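Long-range contacts in endo-1,3-beta-glucanase (PDB 3DGT), which probably hydrolyses internal bonds of 1,3-beta-glucan, this chain being the family 16 glycoside hydrolase catalytic domain of a longer protein: residues 14-19 and 267-272; 97-102 and 198-203; 118-123 and 147-152; 124-129 and 140-145. All coordinates share one frame; numbering follows the deposited sequence.

Followed from the N terminus, the four contacts nest one inside another and none cross. Contact 1 closes the widest loop: it joins the end of strand 9-15 to strand 266-276 and holds a magnesium ion. Inside it, contact 2 joins the start of strand 99-107 to the turn after strand 191-198. Contact 3 lies within that loop and pairs the first half of strand 119-127 with residues 147-152. Contact 4 is innermost and pairs the second half of that strand with 140-145. F123 O and I145 N probably hydrogen-bond where contacts 3 and 4 adjoin. V102 packs on F123, M125 and I145, and V271 on F123, so side chains of all four contacts meet within the beta-sandwich.

Contact 1. Residues 14-19 and 267-272. With MG (magnesium ion), chain B.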
loop_
_atom_site.group_PDB
_atom_site.type_symbol
_atom_site.label_atom_id
_atom_site.label_comp_id
_atom_site.label_asym_id
_atom_site.label_seq_id
_atom_site.Cartn_x
_atom_site.Cartn_y
_atom_site.Cartn_z
ATOM N N LEU A 14 -2.663 -11.968 10.231
ATOM C CA LEU A 14 -3.065 -10.778 10.971
ATOM C C LEU A 14 -1.902 -10.257 11.783
ATOM O O LEU A 14 -1.356 -10.968 12.618
ATOM C CB LEU A 14 -4.266 -11.052 11.890
ATOM C CG LEU A 14 -4.668 -9.897 12.827
ATOM C CD1 LEU A 14 -5.196 -8.695 12.055
ATOM C CD2 LEU A 14 -5.703 -10.365 13.831
ATOM N N ASP A 15 -1.522 -9.009 11.537
ATOM C CA ASP A 15 -0.655 -8.306 12.477
ATOM C C ASP A 15 -1.411 -7.076 12.917
ATOM O O ASP A 15 -1.703 -6.191 12.102
ATOM C CB ASP A 15 0.686 -7.906 11.852
ATOM C CG ASP A 15 1.711 -7.481 12.890
ATOM O OD1 ASP A 15 1.329 -7.071 14.012
ATOM O OD2 ASP A 15 2.916 -7.561 12.575
ATOM N N ASP A 16 -1.757 -7.054 14.201
ATOM C CA ASP A 16 -2.498 -5.956 14.791
ATOM C C ASP A 16 -1.596 -4.951 15.522
ATOM O O ASP A 16 -2.096 -4.020 16.168
ATOM C CB ASP A 16 -3.616 -6.487 15.707
ATOM C CG ASP A 16 -4.951 -5.798 15.459
ATOM O OD1 ASP A 16 -4.961 -4.558 15.377
ATOM O OD2 ASP A 16 -5.987 -6.500 15.355
ATOM N N PHE A 17 -0.276 -5.116 15.394
ATOM C CA PHE A 17 0.689 -4.096 15.839
ATOM C C PHE A 17 0.566 -3.735 17.319
ATOM O O PHE A 17 0.760 -2.588 17.706
ATOM C CB PHE A 17 0.619 -2.854 14.934
ATOM C CG PHE A 17 0.946 -3.140 13.495
ATOM C CD1 PHE A 17 2.220 -3.575 13.136
ATOM C CD2 PHE A 17 -0.002 -2.942 12.494
ATOM C CE1 PHE A 17 2.538 -3.834 11.810
ATOM C CE2 PHE A 17 0.304 -3.200 11.152
ATOM C CZ PHE A 17 1.585 -3.651 10.813
ATOM N N ASP A 18 0.249 -4.736 18.136
ATOM C CA ASP A 18 0.219 -4.561 19.574
ATOM C C ASP A 18 1.632 -4.683 20.121
ATOM O O ASP A 18 2.480 -5.381 19.555
ATOM C CB ASP A 18 -0.730 -5.581 20.223
ATOM C CG ASP A 18 -2.174 -5.397 19.768
ATOM O OD1 ASP A 18 -2.661 -4.238 19.783
ATOM O OD2 ASP A 18 -2.799 -6.413 19.386
ATOM N N GLY A 19 1.874 -3.981 21.217
ATOM C CA GLY A 19 3.206 -3.905 21.823
ATOM C C GLY A 19 3.477 -2.512 22.353
ATOM O O GLY A 19 2.711 -1.582 22.092
ATOM N N VAL A 267 -0.778 5.949 10.616
ATOM C CA VAL A 267 -1.084 5.183 11.817
ATOM C C VAL A 267 -1.879 3.948 11.396
ATOM O O VAL A 267 -3.018 4.078 10.953
ATOM C CB VAL A 267 -1.907 6.025 12.818
ATOM C CG1 VAL A 267 -2.124 5.244 14.103
ATOM C CG2 VAL A 267 -1.202 7.345 13.132
ATOM N N VAL A 268 -1.283 2.762 11.532
ATOM C CA VAL A 268 -1.890 1.532 11.013
ATOM C C VAL A 268 -2.288 0.604 12.153
ATOM O O VAL A 268 -1.431 0.064 12.846
ATOM C CB VAL A 268 -0.923 0.787 10.055
ATOM C CG1 VAL A 268 -1.629 -0.400 9.382
ATOM C CG2 VAL A 268 -0.343 1.761 9.009
ATOM N N ASP A 269 -3.591 0.407 12.345
ATOM C CA ASP A 269 -4.083 -0.500 13.381
ATOM C C ASP A 269 -3.762 -1.959 13.076
ATOM O O ASP A 269 -3.311 -2.705 13.951
ATOM C CB ASP A 269 -5.588 -0.297 13.563
ATOM C CG ASP A 269 -6.179 -1.110 14.703
ATOM O OD1 ASP A 269 -5.440 -1.696 15.531
ATOM O OD2 ASP A 269 -7.427 -1.148 14.772
ATOM N N TYR A 270 -3.971 -2.369 11.836
ATOM C CA TYR A 270 -3.692 -3.745 11.461
ATOM C C TYR A 270 -3.570 -3.906 9.959
ATOM O O TYR A 270 -4.025 -3.056 9.194
ATOM C CB TYR A 270 -4.785 -4.697 11.999
ATOM C CG TYR A 270 -6.154 -4.509 11.387
ATOM C CD1 TYR A 270 -6.486 -5.114 10.168
ATOM C CD2 TYR A 270 -7.122 -3.734 12.026
ATOM C CE1 TYR A 270 -7.754 -4.953 9.608
ATOM C CE2 TYR A 270 -8.395 -3.574 11.466
ATOM C CZ TYR A 270 -8.690 -4.175 10.258
ATOM O OH TYR A 270 -9.944 -4.016 9.702
ATOM N N VAL A 271 -2.945 -5.012 9.573
ATOM C CA VAL A 271 -3.029 -5.570 8.230
ATOM C C VAL A 271 -3.553 -6.988 8.394
ATOM O O VAL A 271 -3.063 -7.733 9.242
ATOM C CB VAL A 271 -1.664 -5.576 7.507
ATOM C CG1 VAL A 271 -1.743 -6.374 6.195
ATOM C CG2 VAL A 271 -1.193 -4.147 7.234
ATOM N N GLN A 272 -4.560 -7.343 7.598
ATOM C CA GLN A 272 -5.204 -8.651 7.705
ATOM C C GLN A 272 -5.484 -9.240 6.340
ATOM O O GLN A 272 -5.969 -8.540 5.444
ATOM C CB GLN A 272 -6.516 -8.533 8.483
ATOM C CG GLN A 272 -7.322 -9.823 8.593
ATOM C CD GLN A 272 -8.613 -9.605 9.326
ATOM O OE1 GLN A 272 -9.645 -9.303 8.725
ATOM N NE2 GLN A 272 -8.559 -9.713 10.628
HETATM MG MG MG B . -3.841 -2.904 15.964
HETATM O O HOH W 1 -4.418 -3.312 17.904
#
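The ring of F17 lies against V268 and the backbone that follows it. Its CD2 is 3.3 Å from V268 O, and its CE2 is 3.8 Å from V268 CG1. D269 O is at the ring edge, near its plane. The side chain leaves the backbone toward strand 266-276, and with CG anti to the carbonyl carbon (chi1 -61°) the ring comes to lie by V268 O. An Asx turn holds the backbone here: F17 N donates to D15 OD1 at 2.9 Å. An alanine in place of F17 would probably open a gap over V268 and take from W30 the ring it meets.

Just before F17, D16 grips the magnesium ion by two atoms, O and OD1. D269, on strand 266-276, does the same with its own O and OD1. The close pair D16 OD1 and D269 OD1, 2.9 Å apart, is explained by the shared metal. Water 1 and G66 O complete six oxygen ligands, and D18 OD1 accepts a hydrogen bond from that water. D16 OD2 is held by A2 N; D269 OD2 meets R105 and S1 N.

Away from the metal, D15 and V271 form a hydrogen-bonded antiparallel pair, with D15 N to V271 O 3.0 Å and V271 N to D15 O 3.1 Å. L14 CD1 reaches Y270 CB at 4.0 Å. The ion ties the loop after strand 9-15 to strand 266-276, next to the D15-V271 pairing. Strands 68-74 and 99-107 also border strand 266-276, while V271 packs onto strand 236-244.

Contact 2. Residues 97-102 and 198-203; sequences GGKLRV and DRSVSP
K99 sets CG anti to its carbonyl carbon (chi1 -57°) and then runs fully extended, while D198 has CG anti to its backbone N (chi1 -172°). The two side chains therefore lie alongside each other, pointing the same way. The carboxylate rests on the lysine methylenes, with D198 OD1 3.6 Å from K99 CE. The charged ends stay further apart: K99 NZ is 4.2 Å from D198 OD2, too far for a salt bridge. OD2 has its salt bridge with R207.

D198 OD1 takes two donors from S200. The backbone N of S200 meets D198 OD1 at 2.9 Å and closes an Asx turn. S200 OG donates to D198 OD1 at 2.6 Å, on the syn lone pair. This turn follows strand 191-198 at the end of its antiparallel pairing with strand 99-107 in the family 16 beta-sandwich, and K99 and D198 form a non-hydrogen-bonded pair.

Two backbone bonds carry the pairing on. R199 N donates to G98 O at 2.9 Å. G97 N donates to R199 O at 2.8 Å. S200 CB lies 3.3 Å from G97 O. The R199 guanidinium turns away to P94 O and E204.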
loop_
_atom_site.group_PDB
_atom_site.type_symbol
_atom_site.label_atom_id
_atom_site.label_comp_id
_atom_site.label_asym_id
_atom_site.label_seq_id
_atom_site.Cartn_x
_atom_site.Cartn_y
_atom_site.Cartn_z
ATOM N N GLY A 97 -11.786 -20.531 -7.583
ATOM C CA GLY A 97 -13.075 -20.752 -6.946
ATOM C C GLY A 97 -13.211 -19.998 -5.640
ATOM O O GLY A 97 -14.320 -19.747 -5.187
ATOM N N GLY A 98 -12.082 -19.630 -5.035
ATOM C CA GLY A 98 -12.095 -18.955 -3.738
ATOM C C GLY A 98 -12.006 -17.444 -3.812
ATOM O O GLY A 98 -11.963 -16.862 -4.898
ATOM N N LYS A 99 -11.987 -16.810 -2.646
ATOM C CA LYS A 99 -11.797 -15.361 -2.559
ATOM C C LYS A 99 -10.748 -15.042 -1.506
ATOM O O LYS A 99 -10.547 -15.804 -0.564
ATOM C CB LYS A 99 -13.105 -14.646 -2.194
ATOM C CG LYS A 99 -14.275 -14.905 -3.128
ATOM C CD LYS A 99 -15.478 -14.063 -2.719
ATOM C CE LYS A 99 -16.725 -14.501 -3.473
ATOM N NZ LYS A 99 -17.950 -13.774 -3.022
ATOM N N LEU A 100 -10.103 -13.889 -1.665
ATOM C CA LEU A 100 -9.170 -13.374 -0.667
ATOM C C LEU A 100 -9.525 -11.936 -0.374
ATOM O O LEU A 100 -9.955 -11.220 -1.266
ATOM C CB LEU A 100 -7.730 -13.448 -1.187
ATOM C CG LEU A 100 -6.611 -13.408 -0.140
ATOM C CD1 LEU A 100 -6.456 -14.772 0.539
ATOM C CD2 LEU A 100 -5.298 -12.961 -0.783
ATOM N N ARG A 101 -9.370 -11.517 0.879
ATOM C CA ARG A 101 -9.442 -10.091 1.225
ATOM C C ARG A 101 -8.164 -9.670 1.912
ATOM O O ARG A 101 -7.726 -10.315 2.864
ATOM C CB ARG A 101 -10.652 -9.772 2.119
ATOM C CG ARG A 101 -11.957 -9.690 1.353
ATOM C CD ARG A 101 -13.138 -9.521 2.275
ATOM N NE ARG A 101 -14.392 -9.477 1.519
ATOM C CZ ARG A 101 -15.594 -9.276 2.058
ATOM N NH1 ARG A 101 -15.735 -9.101 3.372
ATOM N NH2 ARG A 101 -16.665 -9.267 1.272
ATOM N N VAL A 102 -7.575 -8.580 1.425
ATOM C CA VAL A 102 -6.390 -7.988 2.044
ATOM C C VAL A 102 -6.803 -6.606 2.517
ATOM O O VAL A 102 -7.312 -5.815 1.731
ATOM C CB VAL A 102 -5.203 -7.926 1.044
ATOM C CG1 VAL A 102 -3.970 -7.296 1.701
ATOM C CG2 VAL A 102 -4.889 -9.336 0.526
ATOM N N ASP A 198 -11.493 -12.016 -6.204
ATOM C CA ASP A 198 -12.603 -12.946 -6.377
ATOM C C ASP A 198 -12.333 -13.903 -7.538
ATOM O O ASP A 198 -12.430 -13.525 -8.711
ATOM C CB ASP A 198 -13.887 -12.141 -6.612
ATOM C CG ASP A 198 -15.133 -12.991 -6.613
ATOM O OD1 ASP A 198 -15.005 -14.233 -6.618
ATOM O OD2 ASP A 198 -16.246 -12.412 -6.609
ATOM N N ARG A 199 -11.985 -15.140 -7.202
ATOM C CA ARG A 199 -11.769 -16.165 -8.221
ATOM C C ARG A 199 -12.962 -17.114 -8.302
ATOM O O ARG A 199 -12.838 -18.226 -8.826
ATOM C CB ARG A 199 -10.480 -16.945 -7.922
ATOM C CG ARG A 199 -9.219 -16.075 -7.947
ATOM C CD ARG A 199 -7.964 -16.914 -7.794
ATOM N NE ARG A 199 -7.673 -17.641 -9.028
ATOM C CZ ARG A 199 -6.726 -18.568 -9.142
ATOM N NH1 ARG A 199 -6.004 -18.909 -8.082
ATOM N NH2 ARG A 199 -6.512 -19.170 -10.307
ATOM N N SER A 200 -14.119 -16.670 -7.804
ATOM C CA SER A 200 -15.320 -17.516 -7.776
ATOM C C SER A 200 -16.226 -17.326 -8.986
ATOM O O SER A 200 -17.215 -18.047 -9.123
ATOM C CB SER A 200 -16.119 -17.284 -6.491
ATOM O OG SER A 200 -16.861 -16.083 -6.551
ATOM N N VAL A 201 -15.895 -16.356 -9.840
ATOM C CA VAL A 201 -16.714 -15.982 -10.992
ATOM C C VAL A 201 -15.846 -15.839 -12.229
ATOM O O VAL A 201 -14.638 -15.610 -12.125
ATOM C CB VAL A 201 -17.461 -14.622 -10.762
ATOM C CG1 VAL A 201 -18.592 -14.784 -9.757
ATOM C CG2 VAL A 201 -16.502 -13.508 -10.343
ATOM N N SER A 202 -16.463 -15.985 -13.399
ATOM C CA SER A 202 -15.818 -15.651 -14.659
ATOM C C SER A 202 -16.580 -14.491 -15.296
ATOM O O SER A 202 -17.788 -14.599 -15.519
ATOM C CB SER A 202 -15.800 -16.856 -15.603
ATOM O OG SER A 202 -15.228 -16.496 -16.853
ATOM N N PRO A 203 -15.894 -13.370 -15.588
ATOM C CA PRO A 203 -14.457 -13.156 -15.404
ATOM C C PRO A 203 -14.085 -12.916 -13.941
ATOM O O PRO A 203 -14.886 -12.378 -13.165
ATOM C CB PRO A 203 -14.185 -11.901 -16.238
ATOM C CG PRO A 203 -15.463 -11.123 -16.159
ATOM C CD PRO A 203 -16.560 -12.175 -16.147
#

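Contact 3. Residues 118-123 and 147-152; sequences GYWPAF and ENVQGL
Two hydrogen bonds use side chains. In the first, W120 NE1 donates to E147 OE2 at 3.1 Å. The oxygen lies near the indole plane but is met on its anti side, 35° out of the carboxylate plane. The indole has CG anti to the backbone N (chi1 -178°), which lays it beside the glutamate. The second joins G118, at the start of its segment, to the turn: G118 N donates to Q150 OE1 at 2.8 Å. Q150 bends at chi2 to bring that oxygen back, and its NE2 is taken by F252 O and G254 O.

The backbone bonds are N148 N to P121 O and Q150 N to Y119 O. Q150 is itself part of the type I' turn from V149 to L152. Water 2 accepts from G151 N and lies near Y119 O and N148 OD1.

The apolar contacts are fewer. V149 CG1 sits over the five-membered ring of W120, 4.2 Å from its centroid, in a CH-pi contact. P121 CG packs 3.8 Å from N148 CB. F248 meets the indole edge-to-face. A leucine in place of W120 would probably leave E147 OE2 without its N-H and V149 without the ring face it covers.

N148 O is buried with no hydrogen-bond partner; the CA-H of W120 points at it, with CA 3.3 Å away. E147 ends the ExDxxE pattern of family 16, whose acids line the active-site cleft in relatives. By its hydrogen bond, the indole N-H is likely to help set the direction of this carboxylate.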
loop_
_atom_site.group_PDB
_atom_site.type_symbol
_atom_site.label_atom_id
_atom_site.label_comp_id
_atom_site.label_asym_id
_atom_site.label_seq_id
_atom_site.Cartn_x
_atom_site.Cartn_y
_atom_site.Cartn_z
ATOM N N GLY A 118 4.074 16.639 -0.703
ATOM C CA GLY A 118 5.038 15.553 -0.858
ATOM C C GLY A 118 4.690 14.257 -0.139
ATOM O O GLY A 118 5.213 13.204 -0.493
ATOM N N TYR A 119 3.812 14.323 0.860
ATOM C CA TYR A 119 3.433 13.126 1.625
ATOM C C TYR A 119 2.718 12.122 0.731
ATOM O O TYR A 119 1.673 12.435 0.155
ATOM C CB TYR A 119 2.510 13.478 2.794
ATOM C CG TYR A 119 3.210 13.787 4.098
ATOM C CD1 TYR A 119 3.742 15.052 4.353
ATOM C CD2 TYR A 119 3.285 12.827 5.102
ATOM C CE1 TYR A 119 4.368 15.335 5.573
ATOM C CE2 TYR A 119 3.900 13.099 6.323
ATOM C CZ TYR A 119 4.441 14.345 6.543
ATOM O OH TYR A 119 5.046 14.609 7.747
ATOM N N TRP A 120 3.270 10.918 0.644
ATOM C CA TRP A 120 2.705 9.863 -0.197
ATOM C C TRP A 120 2.608 8.533 0.558
ATOM O O TRP A 120 3.420 7.641 0.361
ATOM C CB TRP A 120 3.558 9.742 -1.469
ATOM C CG TRP A 120 3.138 8.737 -2.524
ATOM C CD1 TRP A 120 2.001 7.966 -2.557
ATOM C CD2 TRP A 120 3.836 8.466 -3.740
ATOM N NE1 TRP A 120 1.981 7.203 -3.707
ATOM C CE2 TRP A 120 3.099 7.493 -4.447
ATOM C CE3 TRP A 120 5.041 8.928 -4.287
ATOM C CZ2 TRP A 120 3.513 7.001 -5.686
ATOM C CZ3 TRP A 120 5.449 8.436 -5.510
ATOM C CH2 TRP A 120 4.690 7.483 -6.200
ATOM N N PRO A 121 1.602 8.403 1.436
ATOM C CA PRO A 121 1.363 7.127 2.106
ATOM C C PRO A 121 0.813 6.083 1.136
ATOM O O PRO A 121 0.132 6.422 0.156
ATOM C CB PRO A 121 0.307 7.481 3.157
ATOM C CG PRO A 121 -0.456 8.614 2.528
ATOM C CD PRO A 121 0.612 9.424 1.836
ATOM N N ALA A 122 1.099 4.820 1.415
ATOM C CA ALA A 122 0.628 3.729 0.558
ATOM C C ALA A 122 0.518 2.417 1.318
ATOM O O ALA A 122 1.301 2.133 2.238
ATOM C CB ALA A 122 1.517 3.569 -0.665
ATOM N N PHE A 123 -0.472 1.627 0.912
ATOM C CA PHE A 123 -0.696 0.266 1.400
ATOM C C PHE A 123 -1.019 -0.525 0.156
ATOM O O PHE A 123 -2.006 -0.268 -0.520
ATOM C CB PHE A 123 -1.876 0.264 2.382
ATOM C CG PHE A 123 -2.527 -1.085 2.592
ATOM C CD1 PHE A 123 -1.781 -2.199 2.968
ATOM C CD2 PHE A 123 -3.904 -1.217 2.473
ATOM C CE1 PHE A 123 -2.393 -3.433 3.183
ATOM C CE2 PHE A 123 -4.526 -2.443 2.697
ATOM C CZ PHE A 123 -3.771 -3.550 3.046
ATOM N N GLU A 147 -3.542 4.555 -1.857
ATOM C CA GLU A 147 -2.511 5.570 -2.027
ATOM C C GLU A 147 -3.160 6.918 -1.794
ATOM O O GLU A 147 -4.365 7.084 -1.995
ATOM C CB GLU A 147 -1.909 5.558 -3.428
ATOM C CG GLU A 147 -1.042 4.368 -3.738
ATOM C CD GLU A 147 -0.454 4.485 -5.116
ATOM O OE1 GLU A 147 -1.183 4.203 -6.082
ATOM O OE2 GLU A 147 0.723 4.880 -5.241
ATOM N N ASN A 148 -2.348 7.879 -1.385
ATOM C CA ASN A 148 -2.798 9.244 -1.192
ATOM C C ASN A 148 -1.623 10.182 -1.379
ATOM O O ASN A 148 -0.468 9.798 -1.168
ATOM C CB ASN A 148 -3.394 9.412 0.204
ATOM C CG ASN A 148 -3.639 10.867 0.563
ATOM O OD1 ASN A 148 -2.835 11.482 1.266
ATOM N ND2 ASN A 148 -4.750 11.433 0.071
ATOM N N VAL A 149 -1.920 11.417 -1.762
ATOM C CA VAL A 149 -0.899 12.459 -1.799
ATOM C C VAL A 149 -1.441 13.762 -1.244
ATOM O O VAL A 149 -2.655 14.003 -1.257
ATOM C CB VAL A 149 -0.311 12.697 -3.230
ATOM C CG1 VAL A 149 0.458 11.481 -3.721
ATOM C CG2 VAL A 149 -1.419 13.091 -4.232
ATOM N N GLN A 150 -0.524 14.583 -0.728
ATOM C CA GLN A 150 -0.794 15.997 -0.438
ATOM C C GLN A 150 -1.778 16.245 0.704
ATOM O O GLN A 150 -2.310 17.351 0.832
ATOM C CB GLN A 150 -1.269 16.750 -1.706
ATOM C CG GLN A 150 -0.449 16.527 -2.995
ATOM C CD GLN A 150 1.026 16.827 -2.835
ATOM O OE1 GLN A 150 1.743 16.136 -2.108
ATOM N NE2 GLN A 150 1.496 17.862 -3.530
ATOM N N GLY A 151 -2.002 15.236 1.544
ATOM C CA GLY A 151 -2.989 15.324 2.622
ATOM C C GLY A 151 -4.407 15.581 2.153
ATOM O O GLY A 151 -5.245 16.078 2.922
ATOM N N LEU A 152 -4.694 15.221 0.902
ATOM C CA LEU A 152 -6.035 15.403 0.350
ATOM C C LEU A 152 -6.996 14.349 0.889
ATOM O O LEU A 152 -6.609 13.196 1.114
ATOM C CB LEU A 152 -5.992 15.327 -1.177
ATOM C CG LEU A 152 -5.305 16.484 -1.907
ATOM C CD1 LEU A 152 -4.995 16.127 -3.352
ATOM C CD2 LEU A 152 -6.169 17.742 -1.861
HETATM O O HOH W 2 -0.724 12.674 1.977
#

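Contact 4. Residues 124-129 and 140-145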
loop_
_atom_site.group_PDB
_atom_site.type_symbol
_atom_site.label_atom_id
_atom_site.label_comp_id
_atom_site.label_asym_id
_atom_site.label_seq_id
_atom_site.Cartn_x
_atom_site.Cartn_y
_atom_site.Cartn_z
ATOM N N TRP A 124 -0.158 -1.472 -0.178
ATOM C CA TRP A 124 -0.222 -2.065 -1.504
ATOM C C TRP A 124 0.359 -3.473 -1.561
ATOM O O TRP A 124 0.876 -3.998 -0.564
ATOM C CB TRP A 124 0.414 -1.112 -2.536
ATOM C CG TRP A 124 1.843 -0.692 -2.253
ATOM C CD1 TRP A 124 2.289 0.077 -1.215
ATOM C CD2 TRP A 124 2.991 -0.999 -3.046
ATOM N NE1 TRP A 124 3.654 0.246 -1.297
ATOM C CE2 TRP A 124 4.108 -0.387 -2.426
ATOM C CE3 TRP A 124 3.184 -1.732 -4.228
ATOM C CZ2 TRP A 124 5.411 -0.499 -2.945
ATOM C CZ3 TRP A 124 4.473 -1.830 -4.749
ATOM C CH2 TRP A 124 5.570 -1.222 -4.105
ATOM N N MET A 125 0.229 -4.090 -2.728
ATOM C CA MET A 125 0.670 -5.468 -2.937
ATOM C C MET A 125 1.459 -5.551 -4.221
ATOM O O MET A 125 1.118 -4.889 -5.203
ATOM C CB MET A 125 -0.525 -6.408 -3.046
ATOM C CG MET A 125 -1.373 -6.506 -1.787
ATOM S SD MET A 125 -2.959 -7.341 -2.075
ATOM C CE MET A 125 -2.484 -9.040 -2.424
ATOM N N LEU A 126 2.488 -6.394 -4.217
ATOM C CA LEU A 126 3.308 -6.623 -5.395
ATOM C C LEU A 126 3.457 -8.126 -5.630
ATOM O O LEU A 126 3.573 -8.898 -4.677
ATOM C CB LEU A 126 4.665 -5.939 -5.186
ATOM C CG LEU A 126 5.585 -5.574 -6.340
ATOM C CD1 LEU A 126 4.840 -4.955 -7.527
ATOM C CD2 LEU A 126 6.641 -4.622 -5.802
ATOM N N GLY A 127 3.395 -8.547 -6.890
ATOM C CA GLY A 127 3.494 -9.974 -7.206
ATOM C C GLY A 127 4.786 -10.586 -6.705
ATOM O O GLY A 127 5.855 -9.986 -6.831
ATOM N N ALA A 128 4.685 -11.798 -6.161
ATOM C CA ALA A 128 5.837 -12.482 -5.566
ATOM C C ALA A 128 7.097 -12.533 -6.459
ATOM O O ALA A 128 8.204 -12.350 -5.939
ATOM C CB ALA A 128 5.442 -13.883 -5.100
ATOM N N PRO A 129 6.950 -12.795 -7.780
ATOM C CA PRO A 129 8.176 -12.824 -8.600
ATOM C C PRO A 129 8.989 -11.536 -8.644
ATOM O O PRO A 129 10.135 -11.570 -9.102
ATOM C CB PRO A 129 7.664 -13.207 -9.998
ATOM C CG PRO A 129 6.381 -13.976 -9.706
ATOM C CD PRO A 129 5.768 -13.188 -8.574
ATOM N N VAL A 140 4.306 -8.112 -13.579
ATOM C CA VAL A 140 4.195 -9.011 -12.424
ATOM C C VAL A 140 2.941 -8.748 -11.579
ATOM O O VAL A 140 2.537 -9.596 -10.768
ATOM C CB VAL A 140 5.478 -8.907 -11.551
ATOM C CG1 VAL A 140 5.529 -7.574 -10.799
ATOM C CG2 VAL A 140 5.591 -10.076 -10.588
ATOM N N GLY A 141 2.340 -7.572 -11.763
ATOM C CA GLY A 141 1.112 -7.193 -11.054
ATOM C C GLY A 141 1.352 -6.398 -9.786
ATOM O O GLY A 141 2.185 -6.773 -8.945
ATOM N N GLU A 142 0.609 -5.303 -9.657
ATOM C CA GLU A 142 0.616 -4.470 -8.456
ATOM C C GLU A 142 -0.813 -4.101 -8.115
ATOM O O GLU A 142 -1.563 -3.645 -8.975
ATOM C CB GLU A 142 1.430 -3.197 -8.666
ATOM C CG GLU A 142 1.439 -2.282 -7.431
ATOM C CD GLU A 142 2.446 -1.163 -7.528
ATOM O OE1 GLU A 142 3.480 -1.336 -8.203
ATOM O OE2 GLU A 142 2.223 -0.110 -6.895
ATOM N N LEU A 143 -1.185 -4.313 -6.859
ATOM C CA LEU A 143 -2.498 -3.917 -6.388
ATOM C C LEU A 143 -2.330 -2.839 -5.340
ATOM O O LEU A 143 -1.880 -3.108 -4.230
ATOM C CB LEU A 143 -3.253 -5.120 -5.816
ATOM C CG LEU A 143 -3.376 -6.349 -6.720
ATOM C CD1 LEU A 143 -4.067 -7.498 -5.997
ATOM C CD2 LEU A 143 -4.103 -6.028 -8.017
ATOM N N ASP A 144 -2.640 -1.607 -5.722
ATOM C CA ASP A 144 -2.542 -0.480 -4.813
ATOM C C ASP A 144 -3.871 -0.322 -4.103
ATOM O O ASP A 144 -4.850 0.120 -4.697
ATOM C CB ASP A 144 -2.163 0.785 -5.582
ATOM C CG ASP A 144 -0.804 0.673 -6.233
ATOM O OD1 ASP A 144 0.130 0.151 -5.578
ATOM O OD2 ASP A 144 -0.646 1.130 -7.383
ATOM N N ILE A 145 -3.903 -0.728 -2.837
ATOM C CA ILE A 145 -5.162 -0.770 -2.072
ATOM C C ILE A 145 -5.512 0.604 -1.486
ATOM O O ILE A 145 -6.690 0.990 -1.416
ATOM C CB ILE A 145 -5.107 -1.847 -0.971
ATOM C CG1 ILE A 145 -4.640 -3.187 -1.562
ATOM C CG2 ILE A 145 -6.470 -1.996 -0.271
ATOM C CD1 ILE A 145 -4.406 -4.266 -0.503
#
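W124 lies against E142 and D144 across an antiparallel strand pair, 124-127 with 142-144, in the family 16 beta-sandwich. The strand directions differ by 177°. W124 CG takes the crowded position between backbone N and carbonyl carbon (chi1 56°), and this brings the indole over to the acids. The extended side chain of E142 crosses to the benzo part of the ring, its CD 3.4 Å from W124 CE3. D144 OD1 tucks in beside W124 CB at 3.3 Å. W124 NE1 is held by N241, and E142 OE1 by W137. E142 and D144 belong to the ExDxxE pattern of the family, so this side of the sheet is probably the cleft side.

L126 fills the next hollow on the same side: its CD1 sits 3.5 Å from G141 O and also touches V140 CG1. On the other side, M125 is the main bump. Its chain bends at chi3, and SD comes to 3.7 Å from I145 CD1 and also touches L143 CD1. M195 packs on all three of these residues.

M125 and L143 exchange two backbone bonds, with M125 N 2.8 Å from L143 O. G127 N to G141 O continues the ladder. At the far end, V140 CG2 rests against the CB-CG-CD side of the P129 ring, 3.7 Å from P129 CD. G127 fits here without a side chain: a CB on it would stand only 2.3 Å from V140 O, a clash.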